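Local coordinates for cycloalternan-forming enzyme (Listeria monocytogenes serovar 1/2a, PDB 5F7U), which belongs to glycoside hydrolase family 31 and joins a TIM-barrel domain to beta domains, including a family 6 carbohydrate-binding module, with glycans bound at several sites, at residues 858-864 with 932-938; 83-88 with 113-119; 404-410 with 468-474. The protein carries 1 engineered substitution. All blocks are in the same frame, centred on the assembly; numbering follows the deposited sequence.

Interaction 1 (858-864 with 932-938); sequences FANEKVS and VLNGVNH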
# COMPACT_ATOMS: atom_id res chain seq x y z
N PHE A 858 -30.80 -20.82 7.47
CA PHE A 858 -31.48 -21.41 6.30
C PHE A 858 -32.04 -22.81 6.57
O PHE A 858 -33.08 -23.19 6.01
CB PHE A 858 -30.53 -21.46 5.09
CG PHE A 858 -30.23 -20.12 4.48
CD1 PHE A 858 -31.24 -19.17 4.28
CD2 PHE A 858 -28.93 -19.83 4.03
CE1 PHE A 858 -30.95 -17.94 3.70
CE2 PHE A 858 -28.64 -18.61 3.45
CZ PHE A 858 -29.65 -17.66 3.27
N ALA A 859 -31.39 -23.56 7.45
CA ALA A 859 -31.84 -24.89 7.82
C ALA A 859 -33.26 -24.84 8.40
O ALA A 859 -34.01 -25.81 8.27
CB ALA A 859 -30.87 -25.50 8.82
N ASN A 860 -33.62 -23.70 8.99
CA ASN A 860 -34.99 -23.44 9.46
C ASN A 860 -35.69 -22.33 8.66
O ASN A 860 -36.66 -21.72 9.13
CB ASN A 860 -34.96 -23.16 10.96
CG ASN A 860 -34.54 -24.37 11.76
OD1 ASN A 860 -35.32 -25.31 11.95
ND2 ASN A 860 -33.29 -24.37 12.23
N GLU A 861 -35.17 -22.10 7.45
CA GLU A 861 -35.67 -21.11 6.49
C GLU A 861 -35.80 -19.69 7.06
O GLU A 861 -36.79 -19.01 6.83
CB GLU A 861 -36.95 -21.59 5.78
CG GLU A 861 -36.72 -22.81 4.88
CD GLU A 861 -37.88 -23.16 3.97
OE1 GLU A 861 -37.66 -23.96 3.01
OE2 GLU A 861 -39.01 -22.67 4.20
N LYS A 862 -34.75 -19.25 7.76
CA LYS A 862 -34.76 -17.98 8.48
C LYS A 862 -33.42 -17.27 8.36
O LYS A 862 -32.39 -17.90 8.33
CB LYS A 862 -35.07 -18.25 9.95
CG LYS A 862 -35.28 -17.03 10.81
CD LYS A 862 -35.69 -17.44 12.22
CE LYS A 862 -37.05 -18.11 12.22
NZ LYS A 862 -37.49 -18.51 13.60
N VAL A 863 -33.47 -15.94 8.24
CA VAL A 863 -32.29 -15.10 8.41
C VAL A 863 -32.75 -14.00 9.35
O VAL A 863 -33.79 -13.39 9.13
CB VAL A 863 -31.77 -14.51 7.08
CG1 VAL A 863 -30.64 -13.50 7.32
CG2 VAL A 863 -31.23 -15.61 6.18
N SER A 864 -31.97 -13.76 10.41
CA SER A 864 -32.30 -12.70 11.35
C SER A 864 -31.25 -11.62 11.29
O SER A 864 -30.06 -11.91 11.18
CB SER A 864 -32.44 -13.27 12.76
OG SER A 864 -33.41 -14.30 12.78
N VAL A 932 -36.58 -10.24 10.92
CA VAL A 932 -36.54 -11.68 10.58
C VAL A 932 -37.13 -11.89 9.19
O VAL A 932 -38.25 -11.43 8.90
CB VAL A 932 -37.28 -12.55 11.62
CG1 VAL A 932 -37.18 -14.02 11.25
CG2 VAL A 932 -36.71 -12.35 13.02
N LEU A 933 -36.37 -12.57 8.33
CA LEU A 933 -36.86 -13.03 7.03
C LEU A 933 -37.28 -14.49 7.19
O LEU A 933 -36.47 -15.33 7.59
CB LEU A 933 -35.77 -12.92 5.95
CG LEU A 933 -35.35 -11.55 5.41
CD1 LEU A 933 -34.68 -10.68 6.47
CD2 LEU A 933 -34.37 -11.76 4.27
N ASN A 934 -38.54 -14.77 6.88
CA ASN A 934 -39.09 -16.13 7.00
C ASN A 934 -39.28 -16.80 5.65
O ASN A 934 -39.55 -16.15 4.65
CB ASN A 934 -40.45 -16.12 7.70
CG ASN A 934 -40.35 -15.61 9.13
OD1 ASN A 934 -40.92 -14.56 9.46
ND2 ASN A 934 -39.63 -16.34 9.97
N GLY A 935 -39.14 -18.12 5.65
CA GLY A 935 -39.35 -18.90 4.43
C GLY A 935 -38.26 -18.75 3.39
O GLY A 935 -38.51 -19.01 2.21
N VAL A 936 -37.07 -18.34 3.81
CA VAL A 936 -35.95 -18.09 2.87
C VAL A 936 -34.94 -19.23 2.84
O VAL A 936 -34.67 -19.86 3.86
CB VAL A 936 -35.17 -16.81 3.22
CG1 VAL A 936 -36.04 -15.58 2.97
CG2 VAL A 936 -34.66 -16.84 4.66
N ASN A 937 -34.39 -19.48 1.66
CA ASN A 937 -33.26 -20.38 1.51
C ASN A 937 -32.06 -19.66 0.93
O ASN A 937 -32.18 -18.51 0.52
CB ASN A 937 -33.65 -21.57 0.66
CG ASN A 937 -34.47 -22.55 1.44
OD1 ASN A 937 -33.99 -23.14 2.41
ND2 ASN A 937 -35.71 -22.73 1.04
N HIS A 938 -30.91 -20.34 0.95
CA HIS A 938 -29.73 -19.84 0.23
C HIS A 938 -30.15 -19.45 -1.19
O HIS A 938 -30.98 -20.13 -1.80
CB HIS A 938 -28.63 -20.91 0.20
CG HIS A 938 -27.35 -20.42 -0.41
ND1 HIS A 938 -27.20 -20.23 -1.77
CD2 HIS A 938 -26.16 -20.10 0.15
CE1 HIS A 938 -25.97 -19.81 -2.02
NE2 HIS A 938 -25.32 -19.73 -0.87
O HOH W 1 -33.69 -25.17 4.25
O HOH W 2 -39.15 -19.40 8.57
O HOH W 3 -40.17 -21.16 1.38
O HOH W 4 -39.97 -16.57 12.63
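Val936 lies at the apolar centre. Its CG2 is 4.0 Å from Phe858 CE1 and 3.9 Å from Val863 CG2. Val863 also meets Leu933 on the same face of the sheet, CB to CB at 4.5 Å. One face of the Phe858 ring covers the backbone beyond Val936, with CE1 3.4 Å from Asn937 C. Next come the antiparallel strands. Val863 and Leu933 form a hydrogen-bonded pair: Val863 N to Leu933 O is 3.1 Å, and Leu933 N to Val863 O is 2.8 Å. Glu861 and Lys862 both face Asp857, which makes a G1 beta bulge at the hairpin turn. Past the bulge the ladder becomes irregular. Glu861 O accepts from Val936 N at 3.1 Å and weakly from Gly935 N at 2.8 Å. At the polar edge, Asn937 ND2 donates to Glu861 OE1 at 3.0 Å. A water joins Phe858 O (2.7 Å) and Asn937 OD1 (2.8 Å). Both segments border the carbohydrate-binding module region: Phe858 touches Val983 and Asn937 touches Val1060. The chemistry implies a change of bonding: past the last strand pair, the Glu861 carbonyl, the Glu861-Asn937 side-chain bond and water replace ladder pairing.

Interaction 2 (83-88 with 113-119); sequences LGKFEK and FYVTDWE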
# COMPACT_ATOMS: atom_id res chain seq x y z
N LEU A 83 46.83 2.92 -2.65
CA LEU A 83 47.39 2.87 -1.30
C LEU A 83 47.75 1.45 -0.85
O LEU A 83 48.40 1.27 0.18
CB LEU A 83 46.42 3.50 -0.29
CG LEU A 83 46.12 5.00 -0.41
CD1 LEU A 83 45.14 5.40 0.69
CD2 LEU A 83 47.38 5.85 -0.31
N GLY A 84 47.33 0.46 -1.63
CA GLY A 84 47.48 -0.93 -1.25
C GLY A 84 46.40 -1.40 -0.30
O GLY A 84 45.35 -0.74 -0.14
N LYS A 85 46.65 -2.55 0.33
CA LYS A 85 45.71 -3.19 1.26
C LYS A 85 46.14 -2.98 2.69
O LYS A 85 47.32 -2.72 2.95
CB LYS A 85 45.69 -4.71 1.05
CG LYS A 85 45.23 -5.20 -0.29
CD LYS A 85 45.68 -6.65 -0.43
CE LYS A 85 45.12 -7.28 -1.69
NZ LYS A 85 45.81 -8.57 -1.96
N PHE A 86 45.20 -3.14 3.62
CA PHE A 86 45.46 -2.88 5.03
C PHE A 86 44.93 -3.98 5.94
O PHE A 86 44.18 -4.85 5.50
CB PHE A 86 44.88 -1.51 5.41
CG PHE A 86 45.49 -0.39 4.65
CD1 PHE A 86 46.75 0.10 5.01
CD2 PHE A 86 44.84 0.16 3.54
CE1 PHE A 86 47.35 1.12 4.27
CE2 PHE A 86 45.43 1.18 2.80
CZ PHE A 86 46.68 1.66 3.17
N GLU A 87 45.39 -3.94 7.19
CA GLU A 87 44.93 -4.88 8.22
C GLU A 87 43.86 -4.26 9.10
O GLU A 87 43.80 -3.03 9.24
CB GLU A 87 46.10 -5.32 9.07
CG GLU A 87 47.13 -6.13 8.31
CD GLU A 87 48.40 -6.31 9.11
OE1 GLU A 87 48.38 -7.03 10.12
OE2 GLU A 87 49.42 -5.71 8.74
N LYS A 88 43.05 -5.12 9.72
CA LYS A 88 42.03 -4.68 10.67
C LYS A 88 42.71 -3.85 11.75
O LYS A 88 43.73 -4.28 12.30
CB LYS A 88 41.33 -5.90 11.31
CG LYS A 88 40.29 -5.55 12.37
CD LYS A 88 39.94 -6.77 13.17
CE LYS A 88 38.82 -6.50 14.16
NZ LYS A 88 38.59 -7.69 15.00
N PHE A 113 40.43 7.05 7.41
CA PHE A 113 39.57 5.85 7.48
C PHE A 113 40.17 4.82 8.42
O PHE A 113 41.39 4.80 8.63
CB PHE A 113 39.22 5.26 6.09
CG PHE A 113 40.41 4.74 5.29
CD1 PHE A 113 40.87 3.42 5.43
CD2 PHE A 113 41.03 5.57 4.34
CE1 PHE A 113 41.93 2.96 4.65
CE2 PHE A 113 42.08 5.11 3.55
CZ PHE A 113 42.54 3.80 3.71
N TYR A 114 39.29 4.00 8.99
CA TYR A 114 39.69 2.96 9.93
C TYR A 114 39.33 1.62 9.32
O TYR A 114 38.18 1.38 8.95
CB TYR A 114 38.98 3.13 11.28
CG TYR A 114 39.12 4.51 11.87
CD1 TYR A 114 40.19 4.83 12.73
CD2 TYR A 114 38.16 5.52 11.61
CE1 TYR A 114 40.31 6.10 13.27
CE2 TYR A 114 38.28 6.78 12.16
CZ TYR A 114 39.35 7.07 12.99
OH TYR A 114 39.45 8.33 13.53
N VAL A 115 40.32 0.75 9.22
CA VAL A 115 40.16 -0.50 8.50
C VAL A 115 39.50 -1.55 9.40
O VAL A 115 39.95 -1.80 10.52
CB VAL A 115 41.50 -0.97 7.91
CG1 VAL A 115 41.34 -2.29 7.18
CG2 VAL A 115 42.04 0.10 6.96
N THR A 116 38.43 -2.13 8.89
CA THR A 116 37.53 -2.96 9.69
C THR A 116 37.55 -4.43 9.29
O THR A 116 38.03 -4.79 8.20
CB THR A 116 36.09 -2.44 9.54
OG1 THR A 116 35.78 -2.38 8.14
CG2 THR A 116 35.95 -1.03 10.14
N ASP A 117 37.04 -5.28 10.18
CA ASP A 117 36.68 -6.65 9.84
C ASP A 117 35.53 -7.10 10.71
O ASP A 117 35.22 -6.46 11.72
CB ASP A 117 37.90 -7.60 9.96
CG ASP A 117 37.82 -8.81 9.01
OD1 ASP A 117 36.74 -9.11 8.45
OD2 ASP A 117 38.86 -9.47 8.83
N TRP A 118 34.87 -8.18 10.29
CA TRP A 118 33.73 -8.73 11.02
C TRP A 118 34.12 -9.44 12.31
O TRP A 118 35.11 -10.17 12.35
CB TRP A 118 32.92 -9.66 10.10
CG TRP A 118 32.18 -8.89 9.04
CD1 TRP A 118 32.56 -8.68 7.74
CD2 TRP A 118 30.96 -8.18 9.22
NE1 TRP A 118 31.63 -7.89 7.10
CE2 TRP A 118 30.65 -7.55 7.98
CE3 TRP A 118 30.10 -7.99 10.32
CZ2 TRP A 118 29.49 -6.78 7.80
CZ3 TRP A 118 28.95 -7.20 10.15
CH2 TRP A 118 28.66 -6.61 8.88
N GLU A 119 33.33 -9.19 13.35
CA GLU A 119 33.38 -9.94 14.60
C GLU A 119 31.97 -10.45 14.83
O GLU A 119 30.99 -9.75 14.53
CB GLU A 119 33.79 -9.04 15.76
CG GLU A 119 35.19 -8.46 15.61
CD GLU A 119 35.59 -7.53 16.75
OE1 GLU A 119 34.74 -7.15 17.60
OE2 GLU A 119 36.78 -7.16 16.78
O HOH W 5 37.72 -9.48 12.98
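This contact begins in the N-terminal beta domain, whose E-set family assignment is consistent with an immunoglobulin-like sandwich. It ends where strand 106-129, after an interruption, passes into the next beta domain. Phe113 comes first. Its edge points at the face of Phe86 in an offset edge-to-face pair, with ring centroids 5.9 Å apart and planes at 70°. Leu83 CD1 also meets that edge, 4.2 Å from Phe113 CE2. Val36 of strand 36-43 touches all three side chains. Val115 follows and packs on Phe86: its CG2 is 3.6 Å from Phe86 CB, and its CG1 is 3.3 Å from Glu87 O. Its carbonyl O takes a CA-H...O contact from Lys88 CA at 3.6 Å. At Thr116 the backbones come close, with its CA 4.9 Å from Lys88 CA. Lys88 then runs fully extended along the segment. Its CD passes Asp117 CB at 3.9 Å. At Trp118, one water donates to the carbonyl O at 2.8 Å and accepts from Lys88 NZ at 2.8 Å. Glu119 comes last. Its OE1 accepts a hydrogen bond from Trp227 NE1, and its OE2 forms a salt bridge with Lys88 NZ at 2.6 Å.

Interaction 3 (404-410 with 468-474); sequences DEETYYI and YEQRDND. With GLC (alpha-D-glucopyranose), chain C; GLC (alpha-D-glucopyranose), chain F; GLC (alpha-D-glucopyranose), chain B.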
# COMPACT_ATOMS: atom_id res chain seq x y z
N ASP A 404 4.50 31.10 -8.36
CA ASP A 404 5.52 31.87 -9.08
C ASP A 404 6.69 31.03 -9.61
O ASP A 404 7.54 31.55 -10.34
CB ASP A 404 6.02 33.02 -8.17
CG ASP A 404 6.73 32.54 -6.89
OD1 ASP A 404 6.89 31.32 -6.68
OD2 ASP A 404 7.14 33.40 -6.09
N GLU A 405 6.75 29.75 -9.23
CA GLU A 405 7.85 28.83 -9.63
C GLU A 405 9.22 29.34 -9.17
O GLU A 405 10.25 29.05 -9.79
CB GLU A 405 7.84 28.58 -11.15
CG GLU A 405 6.53 28.00 -11.69
CD GLU A 405 6.34 26.53 -11.31
OE1 GLU A 405 7.35 25.85 -11.03
OE2 GLU A 405 5.19 26.04 -11.30
N GLU A 406 9.21 30.12 -8.08
CA GLU A 406 10.42 30.63 -7.47
C GLU A 406 10.42 30.42 -5.97
O GLU A 406 11.31 29.77 -5.44
CB GLU A 406 10.60 32.11 -7.80
CG GLU A 406 10.82 32.42 -9.27
CD GLU A 406 12.13 31.88 -9.83
OE1 GLU A 406 12.99 31.33 -9.09
OE2 GLU A 406 12.31 31.98 -11.07
N THR A 407 9.43 31.00 -5.28
CA THR A 407 9.29 30.85 -3.83
C THR A 407 8.45 29.61 -3.49
O THR A 407 8.59 29.05 -2.41
CB THR A 407 8.59 32.05 -3.18
OG1 THR A 407 7.23 32.13 -3.63
CG2 THR A 407 9.33 33.39 -3.50
N TYR A 408 7.53 29.26 -4.38
CA TYR A 408 6.55 28.19 -4.15
C TYR A 408 5.59 28.44 -2.98
O TYR A 408 4.98 27.50 -2.47
CB TYR A 408 7.23 26.80 -4.07
CG TYR A 408 7.84 26.44 -5.39
CD1 TYR A 408 7.05 25.89 -6.41
CD2 TYR A 408 9.18 26.70 -5.65
CE1 TYR A 408 7.58 25.61 -7.64
CE2 TYR A 408 9.74 26.42 -6.89
CZ TYR A 408 8.93 25.87 -7.87
OH TYR A 408 9.47 25.60 -9.11
N TYR A 409 5.48 29.69 -2.54
CA TYR A 409 4.40 30.04 -1.62
C TYR A 409 3.58 31.26 -2.07
O TYR A 409 2.66 31.68 -1.36
CB TYR A 409 4.88 30.14 -0.16
CG TYR A 409 5.89 31.24 0.10
CD1 TYR A 409 5.48 32.55 0.30
CD2 TYR A 409 7.26 30.95 0.19
CE1 TYR A 409 6.40 33.56 0.53
CE2 TYR A 409 8.20 31.95 0.44
CZ TYR A 409 7.75 33.25 0.61
OH TYR A 409 8.64 34.28 0.87
N ILE A 410 3.90 31.79 -3.25
CA ILE A 410 3.23 32.96 -3.82
C ILE A 410 2.59 32.53 -5.14
O ILE A 410 3.21 31.81 -5.93
CB ILE A 410 4.22 34.13 -4.05
CG1 ILE A 410 4.83 34.57 -2.70
CG2 ILE A 410 3.56 35.32 -4.78
CD1 ILE A 410 5.99 35.56 -2.82
N TYR A 468 15.97 36.67 -8.26
CA TYR A 468 14.54 36.80 -7.99
C TYR A 468 14.39 37.29 -6.56
O TYR A 468 14.65 36.55 -5.60
CB TYR A 468 13.80 35.46 -8.19
CG TYR A 468 12.31 35.61 -8.37
CD1 TYR A 468 11.78 35.91 -9.62
CD2 TYR A 468 11.42 35.45 -7.29
CE1 TYR A 468 10.40 36.05 -9.81
CE2 TYR A 468 10.04 35.58 -7.46
CZ TYR A 468 9.54 35.88 -8.72
OH TYR A 468 8.18 36.03 -8.94
N GLU A 469 13.99 38.56 -6.43
CA GLU A 469 14.09 39.29 -5.16
C GLU A 469 13.64 38.53 -3.91
O GLU A 469 14.43 38.36 -2.96
CB GLU A 469 13.37 40.64 -5.26
CG GLU A 469 13.64 41.56 -4.09
CD GLU A 469 12.97 42.92 -4.23
OE1 GLU A 469 12.06 43.09 -5.08
OE2 GLU A 469 13.33 43.83 -3.47
N GLN A 470 12.39 38.06 -3.90
CA GLN A 470 11.84 37.38 -2.72
C GLN A 470 12.59 36.12 -2.35
O GLN A 470 12.85 35.86 -1.18
CB GLN A 470 10.34 37.09 -2.86
CG GLN A 470 9.66 36.70 -1.54
CD GLN A 470 9.85 37.76 -0.46
OE1 GLN A 470 9.61 38.93 -0.71
NE2 GLN A 470 10.28 37.35 0.72
N ARG A 471 12.94 35.34 -3.38
CA ARG A 471 13.66 34.09 -3.21
C ARG A 471 15.06 34.38 -2.64
O ARG A 471 15.50 33.71 -1.71
CB ARG A 471 13.73 33.36 -4.55
CG ARG A 471 13.95 31.86 -4.50
CD ARG A 471 14.25 31.39 -5.93
NE ARG A 471 15.68 31.52 -6.23
CZ ARG A 471 16.21 31.88 -7.39
NH1 ARG A 471 17.53 31.92 -7.49
NH2 ARG A 471 15.47 32.19 -8.45
N ASP A 472 15.72 35.41 -3.19
CA ASP A 472 17.04 35.85 -2.71
C ASP A 472 17.00 36.29 -1.24
O ASP A 472 17.83 35.86 -0.44
CB ASP A 472 17.63 36.93 -3.64
CG ASP A 472 17.96 36.39 -5.03
OD1 ASP A 472 18.29 35.18 -5.15
OD2 ASP A 472 17.87 37.16 -6.01
N ASN A 473 16.00 37.11 -0.89
CA ASN A 473 15.76 37.52 0.50
C ASN A 473 15.60 36.32 1.45
O ASN A 473 16.26 36.24 2.50
CB ASN A 473 14.53 38.43 0.60
CG ASN A 473 14.74 39.80 -0.03
OD1 ASN A 473 15.84 40.18 -0.43
ND2 ASN A 473 13.65 40.56 -0.12
N ASP A 474 14.72 35.38 1.07
CA ASP A 474 14.46 34.19 1.87
C ASP A 474 15.71 33.33 2.05
O ASP A 474 15.94 32.82 3.15
CB ASP A 474 13.35 33.35 1.23
CG ASP A 474 11.98 34.02 1.33
OD1 ASP A 474 11.84 35.09 1.95
OD2 ASP A 474 11.01 33.44 0.78
C1 GLC C . 6.99 40.37 -7.77
C2 GLC C . 7.04 41.67 -6.95
C3 GLC C . 8.39 42.37 -7.08
C4 GLC C . 9.54 41.43 -6.77
C5 GLC C . 9.44 40.13 -7.59
C6 GLC C . 10.47 39.11 -7.14
O2 GLC C . 5.99 42.55 -7.36
O3 GLC C . 8.44 43.49 -6.18
O4 GLC C . 10.79 42.07 -7.05
O5 GLC C . 8.13 39.55 -7.46
O6 GLC C . 10.22 38.76 -5.77
C1 GLC F . 6.47 19.90 -12.48
C2 GLC F . 7.84 20.41 -12.94
C3 GLC F . 8.44 21.40 -11.93
C4 GLC F . 7.45 22.51 -11.60
C5 GLC F . 6.15 21.87 -11.09
C6 GLC F . 5.09 22.86 -10.64
O2 GLC F . 8.75 19.31 -13.07
O3 GLC F . 9.65 21.96 -12.45
O4 GLC F . 8.03 23.37 -10.60
O5 GLC F . 5.62 21.00 -12.11
O6 GLC F . 4.57 23.54 -11.79
C1 GLC B . 9.75 39.29 -12.25
C2 GLC B . 9.35 40.18 -13.45
C3 GLC B . 8.21 41.17 -13.15
C4 GLC B . 7.07 40.51 -12.38
C5 GLC B . 7.71 39.90 -11.13
C6 GLC B . 6.74 39.52 -10.02
O1 GLC B . 10.69 39.95 -11.37
O2 GLC B . 10.50 40.91 -13.92
O3 GLC B . 7.70 41.73 -14.37
O4 GLC B . 6.07 41.47 -12.02
O5 GLC B . 8.60 38.84 -11.50
O6 GLC B . 6.81 40.67 -9.17
O HOH W 6 6.75 35.96 -6.68
O HOH W 7 7.34 34.09 -11.41
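The Glu406 side chain is bent, with chi1 and chi2 both m. This sets its CG over the Tyr468 ring, 3.4 Å from the centroid and almost on the ring normal, a CH-pi contact. The opposite ring face receives a glucose of chain C, whose C6 is 3.6 Å from Tyr468 CE2. The bend also brings Glu406 OE1 to Arg471 NH2 at 2.7 Å, a salt bridge; Arg471 turns at chi3 (p) to meet it. Lys462 is a second partner of this carboxylate. Asp404 OD1 accepts from Glu406 N (3.0 Å), an Asx turn; adding Thr407 N (2.9 Å) makes an Asx motif. A water lies 2.7 Å from both Asp404 OD2 and Tyr468 OH. Tyr409 CB points sideways, but chi1 p brings the ring end to the helix, where OH donates to Asp474 OD2 at 2.5 Å. Asp474 OD1 accepts from Gln470 NE2 at 3.0 Å, while Gln470 OE1 is taken by Lys419. Both segments bind sugar: Glu405 OE1 accepts from O4 of the chain F glucose and Glu469 OE1 from O4 of the chain C glucose, each at 2.6 Å. The loop after the second TIM-barrel strand, 396-399, packs against the start of helix 469-481, which follows the third, 452-457.

Overall arrangement
The three contacts share no helix or strand and lie in different parts of the chain. Interactions 2 and 3 are buried, while interaction 1 is partly buried. Interaction 1 is on the far side of the chain's centre from both others, and its centre is 77 Å from that of interaction 2 and 69 Å from that of interaction 3. Backbone hydrogen bonds across the segments occur in interaction 1 alone, in one sheet and just beyond its end. Interaction 2 relies on apolar packing in the N-terminal beta domain, with one salt bridge where its last strand runs into the next domain. Interaction 3 joins loop to helix mainly through polar side chains and one CH-pi contact. It alone binds glucose directly.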